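PDB 5M1P: terminase large subunit from Thermus phage G20c, which packages viral DNA into empty procapsids as an ATP-driven motor subunit and cleaves it with a nuclease domain that uses RuvC-like two-metal catalysis. Local coordinates for the calcium ion site. Residues are numbered along the deposited sequence; one frame, centred on the assembly and turned at random.

The calcium ion site. Residues 42-46, 48-50, 177. With CA (calcium ion), chain B.
Asp48 OD2 is gripped twice, by the calcium ion and by the backbone N-H of Lys45, in the active site of this RNase H/RuvC-like nuclease domain. The metal bond from Asp48 OD2 to the calcium ion measures 2.4 Å. The hydrogen bond from Lys45 N to Asp48 OD2 is 3.1 Å long. The other carboxylate oxygen, Asp48 OD1, accepts an almost straight bond of 2.8 Å from Asn46 N. Both donors stand somewhat above the carboxylate plane (about 25°); with each oxygen held, and OD2 also on the metal, the group's rotation is restrained by the loop after Phe43. Asp48 holds CG in the crowded position between its backbone N and carbonyl carbon (chi1 58°), which brings the carboxylate to both the calcium ion and the loop N-H groups.

Across the metal from Asp48 comes Asp42 OD1, at 2.3 Å from the calcium ion, from the end of strand 37-42, its CG anti to the backbone N (chi1 180°). The second oxygen, Asp42 OD2, stays 4.1 Å from the calcium ion; since Asp42 serves both catalytic metals, this branch may be the one offered to the second ion. Asp177 OD2, from the first residue of helix 177-186, binds opposite the carbonyl O of Phe43, and a water O 2.3 Å from the calcium ion faces Tyr49 O, in a near-octahedral shell. Three carboxylates, if ionised, would more than offset the charge of the partly occupied calcium, which appears to take the place of the first catalytic magnesium, bound by Asp42 and Asp177.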
loop_
_atom_site.group_PDB
_atom_site.type_symbol
_atom_site.label_atom_id
_atom_site.label_comp_id
_atom_site.label_asym_id
_atom_site.label_seq_id
_atom_site.Cartn_x
_atom_site.Cartn_y
_atom_site.Cartn_z
ATOM N N ASP A 42 -3.873 2.678 2.528
ATOM C CA ASP A 42 -3.670 2.601 3.963
ATOM C C ASP A 42 -3.831 4.042 4.438
ATOM O O ASP A 42 -3.035 4.912 4.080
ATOM C CB ASP A 42 -2.245 2.076 4.250
ATOM C CG ASP A 42 -1.937 1.970 5.731
ATOM O OD1 ASP A 42 -1.576 2.998 6.337
ATOM O OD2 ASP A 42 -2.013 0.863 6.284
ATOM N N PHE A 43 -4.887 4.311 5.196
ATOM C CA PHE A 43 -5.192 5.681 5.608
ATOM C C PHE A 43 -4.294 6.161 6.730
ATOM O O PHE A 43 -3.652 5.363 7.409
ATOM C CB PHE A 43 -6.674 5.813 5.973
ATOM C CG PHE A 43 -7.562 5.708 4.783
ATOM C CD1 PHE A 43 -7.773 6.811 3.974
ATOM C CD2 PHE A 43 -8.104 4.486 4.413
ATOM C CE1 PHE A 43 -8.568 6.712 2.846
ATOM C CE2 PHE A 43 -8.897 4.381 3.284
ATOM C CZ PHE A 43 -9.124 5.496 2.505
ATOM N N GLY A 44 -4.225 7.480 6.861
ATOM C CA GLY A 44 -3.572 8.156 7.969
ATOM C C GLY A 44 -4.643 8.318 9.022
ATOM O O GLY A 44 -5.361 9.318 9.046
ATOM N N LYS A 45 -4.783 7.296 9.859
ATOM C CA LYS A 45 -5.864 7.244 10.845
ATOM C C LYS A 45 -5.720 8.360 11.875
ATOM O O LYS A 45 -6.684 9.059 12.164
ATOM C CB LYS A 45 -5.919 5.875 11.527
ATOM N N ASN A 46 -4.515 8.526 12.418
ATOM C CA ASN A 46 -4.204 9.650 13.308
ATOM C C ASN A 46 -2.886 10.320 12.867
ATOM O O ASN A 46 -2.889 11.012 11.851
ATOM C CB ASN A 46 -4.226 9.203 14.777
ATOM C CG ASN A 46 -4.004 10.360 15.738
ATOM O OD1 ASN A 46 -4.662 11.398 15.635
ATOM N ND2 ASN A 46 -3.060 10.201 16.660
ATOM N N ASP A 48 -0.147 8.620 12.100
ATOM C CA ASP A 48 0.467 7.695 11.158
ATOM C C ASP A 48 0.352 8.180 9.716
ATOM O O ASP A 48 -0.472 9.034 9.389
ATOM C CB ASP A 48 -0.143 6.294 11.287
ATOM C CG ASP A 48 -1.639 6.270 11.064
ATOM O OD1 ASP A 48 -2.372 6.764 11.937
ATOM O OD2 ASP A 48 -2.080 5.743 10.023
ATOM N N TYR A 49 1.175 7.601 8.857
ATOM C CA TYR A 49 1.165 7.952 7.446
ATOM C C TYR A 49 -0.045 7.362 6.722
ATOM O O TYR A 49 -0.558 6.284 7.069
ATOM C CB TYR A 49 2.447 7.470 6.746
ATOM C CG TYR A 49 3.704 8.155 7.233
ATOM C CD1 TYR A 49 4.418 7.653 8.315
ATOM C CD2 TYR A 49 4.179 9.317 6.627
ATOM C CE1 TYR A 49 5.554 8.284 8.785
ATOM C CE2 TYR A 49 5.323 9.959 7.095
ATOM C CZ TYR A 49 5.999 9.437 8.174
ATOM O OH TYR A 49 7.140 10.052 8.648
ATOM N N SER A 50 -0.478 8.088 5.706
ATOM C CA SER A 50 -1.356 7.567 4.677
ATOM C C SER A 50 -0.492 7.240 3.483
ATOM O O SER A 50 0.380 8.023 3.146
ATOM C CB SER A 50 -2.394 8.615 4.273
ATOM O OG SER A 50 -1.797 9.852 3.908
ATOM N N ASP A 177 3.023 1.417 7.003
ATOM C CA ASP A 177 1.955 1.947 6.140
ATOM C C ASP A 177 2.260 1.684 4.670
ATOM O O ASP A 177 1.349 1.444 3.881
ATOM C CB ASP A 177 1.754 3.453 6.329
ATOM C CG ASP A 177 1.819 3.874 7.768
ATOM O OD1 ASP A 177 2.931 4.205 8.232
ATOM O OD2 ASP A 177 0.773 3.863 8.446
HETATM CA CA CA B . -1.536 4.477 8.087
HETATM O O HOH W 1 -1.991 2.712 9.537
#